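Local structure of tryptophan halogenase (Shewanella frigidimarina, 2PYX) at residues Thr55-Arg67 against Asn166-Ser178. The protein probably binds FAD and acts as a flavin-dependent monooxygenase of the tryptophan halogenase family, its substrate not established. Residues are numbered along the deposited sequence; the frame is centred on the assembly and turned at random. Where two conformers were deposited one is given.
Sequences TIGVGEGTWPSMR and NNYGYHLNAAKFS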
loop_
_atom_site.group_PDB
_atom_site.type_symbol
_atom_site.label_atom_id
_atom_site.label_comp_id
_atom_site.label_asym_id
_atom_site.label_seq_id
_atom_site.Cartn_x
_atom_site.Cartn_y
_atom_site.Cartn_z
ATOM N N THR A 55 -4.207 -18.558 -4.295
ATOM C CA THR A 55 -4.100 -18.371 -2.844
ATOM C C THR A 55 -5.154 -17.364 -2.374
ATOM O O THR A 55 -5.351 -16.322 -3.004
ATOM C CB THR A 55 -2.708 -17.829 -2.432
ATOM O OG1 THR A 55 -1.678 -18.693 -2.927
ATOM C CG2 THR A 55 -2.592 -17.721 -0.908
ATOM N N ILE A 56 -5.827 -17.688 -1.272
ATOM C CA ILE A 56 -6.847 -16.810 -0.706
ATOM C C ILE A 56 -6.213 -15.891 0.345
ATOM O O ILE A 56 -5.283 -16.289 1.046
ATOM C CB ILE A 56 -8.005 -17.619 -0.062
ATOM N N GLY A 57 -6.710 -14.662 0.431
ATOM C CA GLY A 57 -6.260 -13.690 1.428
ATOM C C GLY A 57 -7.377 -13.447 2.419
ATOM O O GLY A 57 -8.449 -14.067 2.308
ATOM N N VAL A 58 -7.133 -12.550 3.376
ATOM C CA VAL A 58 -8.091 -12.224 4.450
ATOM C C VAL A 58 -8.358 -10.716 4.593
ATOM O O VAL A 58 -8.865 -10.275 5.619
ATOM C CB VAL A 58 -7.647 -12.812 5.822
ATOM C CG1 VAL A 58 -7.527 -14.328 5.718
ATOM C CG2 VAL A 58 -6.309 -12.216 6.331
ATOM N N GLY A 59 -8.063 -9.939 3.552
ATOM C CA GLY A 59 -8.337 -8.503 3.541
ATOM C C GLY A 59 -7.019 -7.763 3.334
ATOM O O GLY A 59 -5.988 -8.167 3.874
ATOM N N GLU A 60 -7.089 -6.662 2.579
ATOM C CA GLU A 60 -5.925 -5.897 2.198
ATOM C C GLU A 60 -6.266 -4.424 2.261
ATOM O O GLU A 60 -7.434 -4.064 2.077
ATOM C CB GLU A 60 -5.526 -6.253 0.767
ATOM C CG GLU A 60 -4.172 -5.732 0.404
ATOM C CD GLU A 60 -3.600 -6.383 -0.847
ATOM O OE1 GLU A 60 -4.283 -7.253 -1.408
ATOM O OE2 GLU A 60 -2.462 -6.030 -1.243
ATOM N N GLY A 61 -5.272 -3.596 2.585
ATOM C CA GLY A 61 -5.417 -2.155 2.601
ATOM C C GLY A 61 -4.821 -1.461 1.379
ATOM O O GLY A 61 -3.903 -1.962 0.702
ATOM N N THR A 62 -5.315 -0.248 1.146
ATOM C CA THR A 62 -4.834 0.617 0.073
ATOM C C THR A 62 -4.437 1.975 0.595
ATOM O O THR A 62 -4.640 2.305 1.759
ATOM C CB THR A 62 -5.884 0.823 -1.033
ATOM O OG1 THR A 62 -6.748 1.914 -0.717
ATOM C CG2 THR A 62 -6.696 -0.390 -1.258
ATOM N N TRP A 63 -3.845 2.748 -0.305
ATOM C CA TRP A 63 -3.545 4.162 -0.077
ATOM C C TRP A 63 -4.665 4.962 -0.770
ATOM O O TRP A 63 -5.475 4.408 -1.514
ATOM C CB TRP A 63 -2.101 4.542 -0.550
ATOM C CG TRP A 63 -1.057 4.188 0.495
ATOM C CD1 TRP A 63 -0.666 2.928 0.861
ATOM C CD2 TRP A 63 -0.328 5.092 1.347
ATOM N NE1 TRP A 63 0.267 2.997 1.868
ATOM C CE2 TRP A 63 0.497 4.308 2.181
ATOM C CE3 TRP A 63 -0.277 6.480 1.475
ATOM C CZ2 TRP A 63 1.313 4.868 3.157
ATOM C CZ3 TRP A 63 0.557 7.027 2.406
ATOM C CH2 TRP A 63 1.343 6.240 3.230
ATOM N N PRO A 64 -4.694 6.268 -0.527
ATOM C CA PRO A 64 -5.695 7.089 -1.191
ATOM C C PRO A 64 -5.606 7.128 -2.700
ATOM O O PRO A 64 -6.595 7.473 -3.341
ATOM C CB PRO A 64 -5.442 8.471 -0.605
ATOM C CG PRO A 64 -4.810 8.228 0.742
ATOM C CD PRO A 64 -3.943 7.011 0.503
ATOM N N SER A 65 -4.451 6.770 -3.248
ATOM C CA SER A 65 -4.281 6.630 -4.689
ATOM C C SER A 65 -5.348 5.733 -5.322
ATOM O O SER A 65 -5.732 5.940 -6.488
ATOM C CB SER A 65 -2.896 6.066 -4.972
ATOM O OG SER A 65 -2.666 4.899 -4.194
HETATM N N MSE A 66 -5.878 4.780 -4.551
HETATM C CA MSE A 66 -6.817 3.818 -5.095
HETATM C C MSE A 66 -8.102 4.505 -5.531
HETATM O O MSE A 66 -8.756 4.056 -6.469
HETATM C CB MSE A 66 -7.119 2.727 -4.091
HETATM C CG MSE A 66 -7.914 1.569 -4.671
HETATM SE SE MSE A 66 -7.133 0.683 -6.236
HETATM C CE MSE A 66 -5.751 -0.289 -5.320
ATOM N N ARG A 67 -8.453 5.607 -4.876
ATOM C CA ARG A 67 -9.618 6.382 -5.351
ATOM C C ARG A 67 -9.426 6.831 -6.799
ATOM O O ARG A 67 -10.352 6.718 -7.639
ATOM C CB ARG A 67 -9.889 7.590 -4.446
ATOM C CG ARG A 67 -10.255 7.278 -3.006
ATOM C CD ARG A 67 -10.554 8.542 -2.169
ATOM N NE ARG A 67 -9.361 9.358 -2.039
ATOM C CZ ARG A 67 -9.035 10.379 -2.825
ATOM N NH1 ARG A 67 -9.861 10.789 -3.765
ATOM N NH2 ARG A 67 -7.884 11.005 -2.642
ATOM N N ASN A 166 -11.992 14.031 4.723
ATOM C CA ASN A 166 -10.590 13.735 5.035
ATOM C C ASN A 166 -10.125 12.609 4.100
ATOM O O ASN A 166 -10.908 11.727 3.778
ATOM C CB ASN A 166 -10.399 13.290 6.479
ATOM C CG ASN A 166 -10.292 14.445 7.443
ATOM O OD1 ASN A 166 -9.582 15.409 7.197
ATOM N ND2 ASN A 166 -10.945 14.313 8.585
ATOM N N ASN A 167 -8.876 12.652 3.655
ATOM C CA ASN A 167 -8.401 11.698 2.631
ATOM C C ASN A 167 -8.478 10.270 3.136
ATOM O O ASN A 167 -8.249 9.994 4.324
ATOM C CB ASN A 167 -6.962 12.014 2.193
ATOM C CG ASN A 167 -6.631 11.535 0.772
ATOM O OD1 ASN A 167 -7.473 10.957 0.094
ATOM N ND2 ASN A 167 -5.419 11.824 0.313
ATOM N N TYR A 168 -8.773 9.371 2.214
ATOM C CA TYR A 168 -8.999 7.985 2.544
ATOM C C TYR A 168 -8.606 7.065 1.417
ATOM O O TYR A 168 -8.597 7.452 0.255
ATOM C CB TYR A 168 -10.459 7.725 2.928
ATOM C CG TYR A 168 -11.478 7.824 1.818
ATOM C CD1 TYR A 168 -12.079 9.051 1.497
ATOM C CD2 TYR A 168 -11.887 6.708 1.104
ATOM C CE1 TYR A 168 -13.010 9.147 0.496
ATOM C CE2 TYR A 168 -12.820 6.796 0.105
ATOM C CZ TYR A 168 -13.377 8.019 -0.221
ATOM O OH TYR A 168 -14.332 8.094 -1.226
ATOM N N GLY A 169 -8.218 5.852 1.819
ATOM C CA GLY A 169 -8.188 4.681 0.941
ATOM C C GLY A 169 -9.188 3.657 1.466
ATOM O O GLY A 169 -10.180 4.001 2.113
ATOM N N TYR A 170 -8.900 2.387 1.221
ATOM C CA TYR A 170 -9.827 1.318 1.545
ATOM C C TYR A 170 -9.190 0.123 2.257
ATOM O O TYR A 170 -7.998 -0.136 2.142
ATOM C CB TYR A 170 -10.514 0.792 0.282
ATOM C CG TYR A 170 -11.160 1.871 -0.576
ATOM C CD1 TYR A 170 -12.444 2.329 -0.299
ATOM C CD2 TYR A 170 -10.483 2.387 -1.671
ATOM C CE1 TYR A 170 -13.041 3.295 -1.098
ATOM C CE2 TYR A 170 -11.046 3.366 -2.462
ATOM C CZ TYR A 170 -12.332 3.809 -2.171
ATOM O OH TYR A 170 -12.907 4.764 -2.982
ATOM N N HIS A 171 -10.043 -0.610 2.966
ATOM C CA HIS A 171 -9.827 -2.025 3.259
ATOM C C HIS A 171 -10.753 -2.796 2.318
ATOM O O HIS A 171 -11.916 -2.404 2.155
ATOM C CB HIS A 171 -10.210 -2.337 4.701
ATOM C CG HIS A 171 -9.381 -1.630 5.723
ATOM N ND1 HIS A 171 -9.933 -0.937 6.782
ATOM C CD2 HIS A 171 -8.037 -1.542 5.873
ATOM C CE1 HIS A 171 -8.958 -0.434 7.521
ATOM N NE2 HIS A 171 -7.798 -0.786 6.991
ATOM N N LEU A 172 -10.252 -3.877 1.726
ATOM C CA LEU A 172 -11.024 -4.601 0.712
ATOM C C LEU A 172 -10.703 -6.089 0.715
ATOM O O LEU A 172 -9.691 -6.504 1.265
ATOM C CB LEU A 172 -10.780 -3.991 -0.688
ATOM C CG LEU A 172 -9.328 -3.934 -1.215
ATOM C CD1 LEU A 172 -8.799 -5.263 -1.799
ATOM C CD2 LEU A 172 -9.148 -2.847 -2.282
ATOM N N ASN A 173 -11.586 -6.860 0.091
ATOM C CA ASN A 173 -11.330 -8.280 -0.214
ATOM C C ASN A 173 -10.685 -8.326 -1.609
ATOM O O ASN A 173 -11.333 -7.978 -2.610
ATOM C CB ASN A 173 -12.669 -9.020 -0.192
ATOM C CG ASN A 173 -12.563 -10.494 -0.573
ATOM O OD1 ASN A 173 -11.868 -10.877 -1.522
ATOM N ND2 ASN A 173 -13.351 -11.329 0.131
ATOM N N ALA A 174 -9.427 -8.708 -1.689
ATOM C CA ALA A 174 -8.709 -8.651 -2.972
ATOM C C ALA A 174 -9.262 -9.568 -4.054
ATOM O O ALA A 174 -9.240 -9.227 -5.252
ATOM C CB ALA A 174 -7.227 -8.907 -2.784
ATOM N N ALA A 175 -9.721 -10.753 -3.661
ATOM C CA ALA A 175 -10.256 -11.677 -4.651
ATOM C C ALA A 175 -11.539 -11.103 -5.271
ATOM O O ALA A 175 -11.776 -11.201 -6.477
ATOM C CB ALA A 175 -10.540 -13.037 -4.046
ATOM N N LYS A 176 -12.383 -10.518 -4.441
ATOM C CA LYS A 176 -13.606 -9.903 -4.951
ATOM C C LYS A 176 -13.298 -8.704 -5.848
ATOM O O LYS A 176 -13.958 -8.473 -6.860
ATOM C CB LYS A 176 -14.552 -9.500 -3.813
ATOM C CG LYS A 176 -15.179 -10.705 -3.115
ATOM C CD LYS A 176 -16.069 -10.316 -1.975
ATOM C CE LYS A 176 -16.681 -11.560 -1.327
ATOM N NZ LYS A 176 -17.963 -11.220 -0.652
ATOM N N PHE A 177 -12.243 -7.968 -5.500
ATOM C CA PHE A 177 -11.796 -6.857 -6.326
ATOM C C PHE A 177 -11.301 -7.350 -7.696
ATOM O O PHE A 177 -11.676 -6.818 -8.718
ATOM C CB PHE A 177 -10.721 -6.063 -5.552
ATOM C CG PHE A 177 -10.255 -4.775 -6.205
ATOM C CD1 PHE A 177 -11.075 -4.027 -7.042
ATOM C CD2 PHE A 177 -8.995 -4.280 -5.886
ATOM C CE1 PHE A 177 -10.618 -2.835 -7.615
ATOM C CE2 PHE A 177 -8.550 -3.075 -6.446
ATOM C CZ PHE A 177 -9.365 -2.382 -7.304
ATOM N N SER A 178 -10.472 -8.377 -7.713
ATOM C CA SER A 178 -9.978 -8.946 -8.958
ATOM C C SER A 178 -11.141 -9.396 -9.842
ATOM O O SER A 178 -11.106 -9.230 -11.057
ATOM C CB SER A 178 -9.065 -10.132 -8.646
ATOM O OG SER A 178 -7.903 -9.677 -7.997
HETATM O O HOH W 1 -8.302 -12.350 -1.320
#
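Glu60 and Leu172 form an antiparallel hydrogen-bonded pair, Glu60 N giving to Leu172 O at 2.9 Å and Leu172 N to Glu60 O at 2.8 Å, so that short strand 60-61 lies along strand 169-172 in the mixed sheet of what is probably a flavin-dependent halogenase. Thr62 N carries the pairing on to Tyr170 O. The next backbone bond is replaced by a side chain: Thr62 OG1, set between its own N and carbonyl carbon (chi1 87°), accepts from Tyr170 N at 2.9 Å and donates to Trp63 O. The Thr62 and Leu172 side chains cross at about a right angle, Thr62 CG2 3.6 Å from Leu172 CD2. A valine here would probably leave Tyr170 N without its acceptor. On the other strand His171, whose NE2 bonds to Thr274 OG1, lies close to Lys89, the predicted active-site lysine, while Trp63 NE1 bonds to the backbone O of Glu361, a predicted tryptophan-binding residue. On helix 65-73, Met66, present as selenomethionine, runs antiparallel to the Phe177 side chain, a Met-aromatic contact with Met66 SE 3.9 Å from Phe177 CZ. Arg67 NH2 reaches Asn167 OD1 in a weak bond while NH1 holds Tyr162 O. The Tyr168 hydroxyl bonds to Glu77, and Arg67 CD sits over the Tyr168 ring face, 3.6 Å from its centroid.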